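NAD-dependent protein deacylase 2 (Archaeoglobus fulgidus, PDB 4TWJ) removes acyl groups, acetyl among them, from protein lysines at the expense of NAD, and deacetylates the archaeal chromatin protein Alba, raising its affinity for DNA. Local coordinates at residues 19-24 against 96-101; 24-29 against 79-84; 102-107 against 118-123. All coordinates share one frame; numbering follows the deposited sequence.

Interaction 1: residues 19-24 against 96-101; sequences VVFTGA and AVITQN. With ACT (acetate ion), chain F.
Thr22 and Thr99 meet hydroxyl to hydroxyl where two neighbouring parallel strands of the Rossmann-type sheet run out into the NAD-binding loops. Their OG1 atoms lie 2.8 Å apart, and either could be the donor. Thr99 OG1 stands anti to its backbone N (chi1 -170°), which turns it to its neighbour, and it also accepts from Asn101 N in an ST turn. Thr22 OG1 is bonded in addition to His106, so this buried pair of hydroxyls is well supplied with partners. Along the strands the backbones are joined by parallel-sheet bonds, among them Ile98 N to Val20 O at 2.7 Å and Gln100 N to Thr22 O at 2.9 Å.

Phe21 and Ile98 share the other face of the sheet. With CG anti to the backbone N (chi1 176°), Phe21 carries its ring out over that face, and its CD1 comes 3.8 Å from Ile98 CG2; the other branch of Ile98 reaches back, CD1 to Val19 CG1 at 3.6 Å. At the far end of the ring, Gln100 NE2 approaches Phe21 CE2 obliquely at 3.2 Å, the amide tilted 42° to the ring, while NE2 is hydrogen-bonded to Ser192.

Past the strand ends, Asn101 ND2 donates to Gly23 O at 3.0 Å from above the carbonyl plane, although that oxygen lies in the plane of the Asn101 amide. Gly23, Ala24, Gln100 and Asn101 all belong to the NAD site. An acetate, probably from the crystallisation liquor, accepts from Ala24 N. The paired, multiply bonded hydroxyls and the Asn101-Gly23 bond thus carry the tie between the strands on into the NAD-binding loops.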
loop_
_atom_site.group_PDB
_atom_site.type_symbol
_atom_site.label_atom_id
_atom_site.label_comp_id
_atom_site.label_asym_id
_atom_site.label_seq_id
_atom_site.Cartn_x
_atom_site.Cartn_y
_atom_site.Cartn_z
ATOM N N VAL A 19 -4.894 10.215 -7.872
ATOM C CA VAL A 19 -4.132 9.538 -6.826
ATOM C C VAL A 19 -4.645 8.105 -6.701
ATOM O O VAL A 19 -5.849 7.866 -6.790
ATOM C CB VAL A 19 -4.284 10.274 -5.475
ATOM C CG1 VAL A 19 -3.684 9.469 -4.327
ATOM C CG2 VAL A 19 -3.642 11.652 -5.565
ATOM N N VAL A 20 -3.722 7.164 -6.520
ATOM C CA VAL A 20 -4.068 5.765 -6.284
ATOM C C VAL A 20 -3.658 5.376 -4.866
ATOM O O VAL A 20 -2.580 5.747 -4.409
ATOM C CB VAL A 20 -3.405 4.839 -7.321
ATOM C CG1 VAL A 20 -3.688 3.378 -7.002
ATOM C CG2 VAL A 20 -3.902 5.190 -8.714
ATOM N N PHE A 21 -4.539 4.640 -4.189
ATOM C CA PHE A 21 -4.373 4.240 -2.791
ATOM C C PHE A 21 -4.495 2.719 -2.751
ATOM O O PHE A 21 -5.509 2.173 -3.195
ATOM C CB PHE A 21 -5.466 4.914 -1.956
ATOM C CG PHE A 21 -5.484 4.525 -0.501
ATOM C CD1 PHE A 21 -4.940 5.365 0.461
ATOM C CD2 PHE A 21 -6.108 3.351 -0.085
ATOM C CE1 PHE A 21 -4.991 5.033 1.806
ATOM C CE2 PHE A 21 -6.160 3.015 1.259
ATOM C CZ PHE A 21 -5.599 3.857 2.202
ATOM N N THR A 22 -3.470 2.032 -2.248
ATOM C CA THR A 22 -3.469 0.567 -2.274
ATOM C C THR A 22 -3.234 -0.077 -0.918
ATOM O O THR A 22 -2.562 0.483 -0.053
ATOM C CB THR A 22 -2.425 0.018 -3.269
ATOM O OG1 THR A 22 -1.101 0.315 -2.805
ATOM C CG2 THR A 22 -2.633 0.635 -4.645
ATOM N N GLY A 23 -3.789 -1.277 -0.768
ATOM C CA GLY A 23 -3.590 -2.110 0.414
ATOM C C GLY A 23 -3.243 -3.534 0.027
ATOM O O GLY A 23 -2.873 -3.807 -1.122
ATOM N N ALA A 24 -3.388 -4.444 0.987
ATOM C CA ALA A 24 -2.886 -5.817 0.854
ATOM C C ALA A 24 -3.523 -6.631 -0.273
ATOM O O ALA A 24 -2.924 -7.605 -0.737
ATOM C CB ALA A 24 -3.031 -6.557 2.176
ATOM N N ALA A 96 0.498 10.325 -7.748
ATOM C CA ALA A 96 1.017 9.714 -6.533
ATOM C C ALA A 96 0.346 8.380 -6.276
ATOM O O ALA A 96 -0.832 8.201 -6.575
ATOM C CB ALA A 96 0.796 10.630 -5.339
ATOM N N VAL A 97 1.114 7.452 -5.719
ATOM C CA VAL A 97 0.582 6.201 -5.209
ATOM C C VAL A 97 0.777 6.234 -3.701
ATOM O O VAL A 97 1.899 6.382 -3.216
ATOM C CB VAL A 97 1.304 4.976 -5.797
ATOM C CG1 VAL A 97 0.749 3.691 -5.192
ATOM C CG2 VAL A 97 1.173 4.961 -7.312
ATOM N N ILE A 98 -0.325 6.145 -2.970
ATOM C CA ILE A 98 -0.290 6.042 -1.524
ATOM C C ILE A 98 -0.509 4.577 -1.194
ATOM O O ILE A 98 -1.512 4.002 -1.601
ATOM C CB ILE A 98 -1.401 6.890 -0.874
ATOM C CG1 ILE A 98 -1.234 8.368 -1.243
ATOM C CG2 ILE A 98 -1.390 6.716 0.637
ATOM C CD1 ILE A 98 -2.450 9.219 -0.951
ATOM N N THR A 99 0.412 3.960 -0.460
ATOM C CA THR A 99 0.263 2.538 -0.166
ATOM C C THR A 99 0.405 2.210 1.316
ATOM O O THR A 99 1.191 2.827 2.036
ATOM C CB THR A 99 1.229 1.658 -0.996
ATOM O OG1 THR A 99 0.876 0.281 -0.822
ATOM C CG2 THR A 99 2.679 1.867 -0.585
ATOM N N GLN A 100 -0.370 1.220 1.737
ATOM C CA GLN A 100 -0.288 0.660 3.076
ATOM C C GLN A 100 0.706 -0.498 3.109
ATOM O O GLN A 100 1.004 -1.022 4.179
ATOM C CB GLN A 100 -1.663 0.147 3.508
ATOM C CG GLN A 100 -2.738 1.221 3.553
ATOM C CD GLN A 100 -4.090 0.683 3.973
ATOM O OE1 GLN A 100 -4.316 0.396 5.145
ATOM N NE2 GLN A 100 -5.000 0.549 3.020
ATOM N N ASN A 101 1.200 -0.893 1.935
ATOM C CA ASN A 101 2.019 -2.097 1.790
ATOM C C ASN A 101 3.501 -1.834 2.013
ATOM O O ASN A 101 3.988 -0.737 1.764
ATOM C CB ASN A 101 1.813 -2.702 0.400
ATOM C CG ASN A 101 0.356 -2.978 0.095
ATOM O OD1 ASN A 101 -0.437 -3.251 0.995
ATOM N ND2 ASN A 101 -0.008 -2.897 -1.180
HETATM C C ACT F . -6.616 -4.578 3.392
HETATM O O ACT F . -7.626 -4.036 3.886
HETATM O OXT ACT F . -5.502 -4.014 3.398
HETATM C CH3 ACT F . -6.751 -5.937 2.774
#

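Interaction 2: residues 24-29 against 79-84; sequences AGISAE and NPAHYA. With ACT (acetate ion), chain F.
Ile26 lays its side chain against Ala81 and His82 at the start of helix 80-90 and supplies nearly all of the first segment's share of the contact. The chain reaches it through a tight curl after the strand, in which Ala24 O accepts from both Ser27 N and Ala28 N. At Ile26 itself, CG1, anti to the backbone N (chi1 -155°), comes 3.6 Å from Ala81 CB, and CD1 packs on the same methyl. CG1 also lies over one face of the His82 ring, toward its rim, in a CH-pi contact 4.3 Å from the centroid. The carbonyl of the same residue is gripped from the other segment, Asn79 ND2 reaching Ile26 O at 2.8 Å with the oxygen in the amide plane. Asn79 is the N-cap of the helix: its OD1 accepts from Ala81 N at 2.9 Å and weakly from His82 N, and His82 ND1 accepts from Asn79 N to complete a capping box.

Next along the first segment, Ser27 turns away from the helix. A water links Ser27 OG and His82 NE2, 2.7 Å from each, and meets NE2 in the plane of the ring. Ser27 OG also bonds to Asp103, another NAD-binding residue.

Both ends of the Asn79 amide are therefore used, oxygen for the helix and nitrogen for the loop, which fixes its flip and ties the NAD-binding loop to a capped helix end.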
loop_
_atom_site.group_PDB
_atom_site.type_symbol
_atom_site.label_atom_id
_atom_site.label_comp_id
_atom_site.label_asym_id
_atom_site.label_seq_id
_atom_site.Cartn_x
_atom_site.Cartn_y
_atom_site.Cartn_z
ATOM N N ALA A 24 -3.388 -4.444 0.987
ATOM C CA ALA A 24 -2.886 -5.817 0.854
ATOM C C ALA A 24 -3.523 -6.631 -0.273
ATOM O O ALA A 24 -2.924 -7.605 -0.737
ATOM C CB ALA A 24 -3.031 -6.557 2.176
ATOM N N GLY A 25 -4.721 -6.242 -0.707
ATOM C CA GLY A 25 -5.426 -6.942 -1.783
ATOM C C GLY A 25 -4.658 -7.023 -3.094
ATOM O O GLY A 25 -4.860 -7.953 -3.880
ATOM N N ILE A 26 -3.779 -6.051 -3.330
ATOM C CA ILE A 26 -2.957 -6.009 -4.545
ATOM C C ILE A 26 -1.645 -6.808 -4.396
ATOM O O ILE A 26 -1.003 -7.152 -5.392
ATOM C CB ILE A 26 -2.666 -4.536 -4.932
ATOM C CG1 ILE A 26 -2.389 -4.396 -6.429
ATOM C CG2 ILE A 26 -1.518 -3.962 -4.112
ATOM C CD1 ILE A 26 -2.154 -2.963 -6.864
ATOM N N SER A 27 -1.257 -7.101 -3.154
ATOM C CA SER A 27 -0.005 -7.806 -2.857
ATOM C C SER A 27 -0.188 -9.302 -2.596
ATOM O O SER A 27 0.760 -10.076 -2.748
ATOM C CB SER A 27 0.672 -7.177 -1.635
ATOM O OG SER A 27 1.082 -5.845 -1.899
ATOM N N ALA A 28 -1.390 -9.705 -2.189
ATOM C CA ALA A 28 -1.650 -11.090 -1.793
ATOM C C ALA A 28 -2.199 -11.923 -2.951
ATOM O O ALA A 28 -3.052 -11.455 -3.711
ATOM C CB ALA A 28 -2.617 -11.127 -0.620
ATOM N N GLU A 29 -1.694 -13.152 -3.070
ATOM C CA GLU A 29 -2.196 -14.154 -4.022
ATOM C C GLU A 29 -1.125 -15.204 -4.310
ATOM O O GLU A 29 0.069 -14.901 -4.320
ATOM C CB GLU A 29 -2.652 -13.515 -5.335
ATOM N N ASN A 79 2.698 -7.690 -10.111
ATOM C CA ASN A 79 1.656 -8.253 -10.965
ATOM C C ASN A 79 1.092 -7.169 -11.900
ATOM O O ASN A 79 1.488 -6.006 -11.795
ATOM C CB ASN A 79 0.559 -8.902 -10.099
ATOM C CG ASN A 79 -0.168 -7.908 -9.204
ATOM O OD1 ASN A 79 -0.678 -6.891 -9.668
ATOM N ND2 ASN A 79 -0.236 -8.218 -7.912
ATOM N N PRO A 80 0.181 -7.544 -12.823
ATOM C CA PRO A 80 -0.359 -6.573 -13.787
ATOM C C PRO A 80 -1.028 -5.331 -13.187
ATOM O O PRO A 80 -1.062 -4.291 -13.844
ATOM C CB PRO A 80 -1.371 -7.402 -14.577
ATOM C CG PRO A 80 -0.807 -8.780 -14.540
ATOM C CD PRO A 80 -0.268 -8.914 -13.145
ATOM N N ALA A 81 -1.544 -5.426 -11.962
ATOM C CA ALA A 81 -2.111 -4.249 -11.291
ATOM C C ALA A 81 -1.025 -3.216 -10.980
ATOM O O ALA A 81 -1.228 -2.016 -11.181
ATOM C CB ALA A 81 -2.852 -4.650 -10.024
ATOM N N HIS A 82 0.128 -3.682 -10.503
ATOM C CA HIS A 82 1.258 -2.794 -10.233
ATOM C C HIS A 82 1.762 -2.148 -11.518
ATOM O O HIS A 82 2.062 -0.960 -11.542
ATOM C CB HIS A 82 2.408 -3.540 -9.556
ATOM C CG HIS A 82 2.075 -4.070 -8.197
ATOM N ND1 HIS A 82 1.786 -5.396 -7.968
ATOM C CD2 HIS A 82 1.997 -3.456 -6.993
ATOM C CE1 HIS A 82 1.540 -5.578 -6.683
ATOM N NE2 HIS A 82 1.664 -4.417 -6.068
ATOM N N TYR A 83 1.858 -2.932 -12.587
ATOM C CA TYR A 83 2.335 -2.396 -13.861
ATOM C C TYR A 83 1.346 -1.397 -14.461
ATOM O O TYR A 83 1.759 -0.396 -15.044
ATOM C CB TYR A 83 2.649 -3.520 -14.850
ATOM C CG TYR A 83 3.902 -4.280 -14.481
ATOM C CD1 TYR A 83 5.143 -3.650 -14.491
ATOM C CD2 TYR A 83 3.847 -5.621 -14.110
ATOM C CE1 TYR A 83 6.295 -4.331 -14.145
ATOM C CE2 TYR A 83 4.997 -6.311 -13.766
ATOM C CZ TYR A 83 6.216 -5.662 -13.784
ATOM O OH TYR A 83 7.363 -6.338 -13.444
ATOM N N ALA A 84 0.051 -1.661 -14.301
ATOM C CA ALA A 84 -0.980 -0.736 -14.778
ATOM C C ALA A 84 -0.883 0.611 -14.066
ATOM O O ALA A 84 -0.955 1.663 -14.700
ATOM C CB ALA A 84 -2.362 -1.336 -14.595
HETATM C C ACT F . -6.616 -4.578 3.392
HETATM O O ACT F . -7.626 -4.036 3.886
HETATM O OXT ACT F . -5.502 -4.014 3.398
HETATM C CH3 ACT F . -6.751 -5.937 2.774
HETATM O O HOH W 1 1.576 -3.736 -3.493
#

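Interaction 3: residues 102-107 against 118-123; sequences IDMLHQ and HGSMDK. With ACT (acetate ion), chain E.
The acyl-lysine side of the sirtuin active site is where these segments meet: the NAD-binding turn through Ile102 and Asp103 lies against the chain leaving His118, the predicted proton acceptor. Ile102 carries most of the contact. Its CG1 sits between the backbone N and the carbonyl carbon (chi1 61°), which sends the two branches to different neighbours. CG2 rests against backbone oxygens, 3.5 Å from His118 O and 3.6 Å from Gly119 O, while CD1 crosses to Met121 SD at 3.8 Å. From the backbone, Met121 N donates a weak bond to Ile102 O at 3.4 Å.

Ile102 and His118 both pack on a modified side chain of the bound peptide, and His118 ND1 is held by Gln100 O. An alanine in place of Ile102 would probably open a gap beside Met121 SD and the His118 and Gly119 carbonyls, and deprive the peptide's modified side chain of part of its wall.

On the other side of Ile102, an acetate oxygen accepts from its backbone N at 3.2 Å, within the NAD-binding region. Asp103 turns away from the second segment and closes an Asx turn, OD2 accepting from Leu105 N just as the helix begins. Ser120 makes the matching ST turn, its OG accepting from Asp122 N. Met104, the middle residue of the Asx turn, is bent at its last torsion (chi3 74°) and reaches the ST turn: CG lies 3.9 Å from Ser120 CB, and SD meets Asp122 CB at 3.8 Å.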
loop_
_atom_site.group_PDB
_atom_site.type_symbol
_atom_site.label_atom_id
_atom_site.label_comp_id
_atom_site.label_asym_id
_atom_site.label_seq_id
_atom_site.Cartn_x
_atom_site.Cartn_y
_atom_site.Cartn_z
ATOM N N ILE A 102 4.214 -2.868 2.462
ATOM C CA ILE A 102 5.614 -2.734 2.874
ATOM C C ILE A 102 6.570 -3.517 1.972
ATOM O O ILE A 102 7.764 -3.611 2.269
ATOM C CB ILE A 102 5.806 -3.192 4.338
ATOM C CG1 ILE A 102 5.416 -4.665 4.522
ATOM C CG2 ILE A 102 4.989 -2.307 5.269
ATOM C CD1 ILE A 102 5.948 -5.280 5.801
ATOM N N ASP A 103 6.040 -4.035 0.866
ATOM C CA ASP A 103 6.751 -4.971 -0.011
ATOM C C ASP A 103 7.473 -4.312 -1.188
ATOM O O ASP A 103 8.163 -4.996 -1.946
ATOM C CB ASP A 103 5.770 -6.026 -0.547
ATOM C CG ASP A 103 4.536 -5.412 -1.204
ATOM O OD1 ASP A 103 3.445 -5.990 -1.065
ATOM O OD2 ASP A 103 4.646 -4.347 -1.843
ATOM N N MET A 104 7.290 -3.000 -1.354
ATOM C CA MET A 104 7.959 -2.216 -2.404
ATOM C C MET A 104 7.649 -2.666 -3.839
ATOM O O MET A 104 8.403 -2.357 -4.761
ATOM C CB MET A 104 9.478 -2.201 -2.179
ATOM C CG MET A 104 9.889 -1.744 -0.791
ATOM S SD MET A 104 11.671 -1.831 -0.551
ATOM C CE MET A 104 12.207 -0.426 -1.516
ATOM N N LEU A 105 6.534 -3.369 -4.032
ATOM C CA LEU A 105 6.165 -3.865 -5.361
ATOM C C LEU A 105 5.816 -2.745 -6.335
ATOM O O LEU A 105 6.023 -2.889 -7.543
ATOM C CB LEU A 105 5.005 -4.859 -5.276
ATOM C CG LEU A 105 5.340 -6.222 -4.664
ATOM C CD1 LEU A 105 4.082 -7.056 -4.502
ATOM C CD2 LEU A 105 6.358 -6.959 -5.516
ATOM N N HIS A 106 5.285 -1.636 -5.825
ATOM C CA HIS A 106 5.003 -0.484 -6.681
ATOM C C HIS A 106 6.289 0.036 -7.325
ATOM O O HIS A 106 6.342 0.227 -8.543
ATOM C CB HIS A 106 4.307 0.639 -5.904
ATOM C CG HIS A 106 2.869 0.355 -5.593
ATOM N ND1 HIS A 106 1.925 0.143 -6.572
ATOM C CD2 HIS A 106 2.210 0.275 -4.412
ATOM C CE1 HIS A 106 0.748 -0.071 -6.010
ATOM N NE2 HIS A 106 0.893 0.004 -4.699
ATOM N N GLN A 107 7.320 0.239 -6.507
ATOM C CA GLN A 107 8.607 0.751 -6.987
ATOM C C GLN A 107 9.268 -0.225 -7.955
ATOM O O GLN A 107 9.860 0.193 -8.950
ATOM C CB GLN A 107 9.567 1.036 -5.826
ATOM C CG GLN A 107 9.124 2.139 -4.881
ATOM C CD GLN A 107 8.363 1.599 -3.692
ATOM O OE1 GLN A 107 7.420 0.830 -3.852
ATOM N NE2 GLN A 107 8.783 1.979 -2.491
ATOM N N HIS A 118 3.219 2.931 5.749
ATOM C CA HIS A 118 3.636 2.021 6.808
ATOM C C HIS A 118 5.089 1.589 6.674
ATOM O O HIS A 118 5.492 0.570 7.246
ATOM C CB HIS A 118 2.707 0.815 6.832
ATOM C CG HIS A 118 1.280 1.176 7.095
ATOM N ND1 HIS A 118 0.222 0.504 6.526
ATOM C CD2 HIS A 118 0.738 2.152 7.863
ATOM C CE1 HIS A 118 -0.912 1.043 6.940
ATOM N NE2 HIS A 118 -0.627 2.044 7.752
ATOM N N GLY A 119 5.874 2.385 5.952
ATOM C CA GLY A 119 7.287 2.094 5.739
ATOM C C GLY A 119 7.508 0.886 4.854
ATOM O O GLY A 119 6.681 0.567 3.997
ATOM N N SER A 120 8.633 0.206 5.060
ATOM C CA SER A 120 8.976 -0.970 4.261
ATOM C C SER A 120 10.054 -1.791 4.947
ATOM O O SER A 120 10.646 -1.348 5.926
ATOM C CB SER A 120 9.479 -0.555 2.878
ATOM O OG SER A 120 10.808 -0.069 2.949
ATOM N N MET A 121 10.319 -2.973 4.399
ATOM C CA MET A 121 11.334 -3.879 4.938
ATOM C C MET A 121 12.763 -3.476 4.572
ATOM O O MET A 121 13.713 -4.062 5.088
ATOM C CB MET A 121 11.090 -5.305 4.428
ATOM C CG MET A 121 9.750 -5.899 4.820
ATOM S SD MET A 121 9.598 -6.149 6.596
ATOM C CE MET A 121 10.926 -7.298 6.907
ATOM N N ASP A 122 12.908 -2.477 3.702
ATOM C CA ASP A 122 14.204 -2.094 3.122
ATOM C C ASP A 122 15.311 -1.819 4.142
ATOM O O ASP A 122 16.459 -2.214 3.937
ATOM C CB ASP A 122 14.027 -0.850 2.242
ATOM C CG ASP A 122 15.187 -0.635 1.295
ATOM O OD1 ASP A 122 15.593 -1.606 0.623
ATOM O OD2 ASP A 122 15.692 0.504 1.222
ATOM N N LYS A 123 14.965 -1.124 5.222
ATOM C CA LYS A 123 15.923 -0.761 6.263
ATOM C C LYS A 123 15.445 -1.290 7.610
ATOM O O LYS A 123 14.241 -1.402 7.841
ATOM C CB LYS A 123 16.084 0.758 6.336
ATOM C CG LYS A 123 16.495 1.423 5.029
ATOM C CD LYS A 123 17.931 1.111 4.634
ATOM C CE LYS A 123 18.937 1.824 5.526
ATOM N NZ LYS A 123 20.321 1.766 4.981
HETATM C C ACT E . 2.029 -5.796 2.697
HETATM O O ACT E . 2.948 -5.702 1.859
HETATM O OXT ACT E . 2.005 -5.085 3.724
HETATM C CH3 ACT E . 0.927 -6.785 2.465
#

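The three contacts lie at the C-terminal ends of inner strands of the parallel sheet, where they contribute residues to the NAD-binding site and border the acyl-lysine side. Interactions 2 and 3 each have their centre about 11 Å from that of interaction 1, and about 14 Å from each other. Interaction 1 joins strands 18-22 and 94-99; the loop leaving the first strand enters interaction 2, sharing Ala24, and the turn leaving the second enters interaction 3. Along the chain, 79-84 falls between the two strands, whereas interaction 3 follows both. Side-chain hydrogen bonds join interaction 3 to each of the others, and the rings of His82 and His106 meet edge to face. Cofactor-binding loops and predicted catalytic histidine thus share one connected framework.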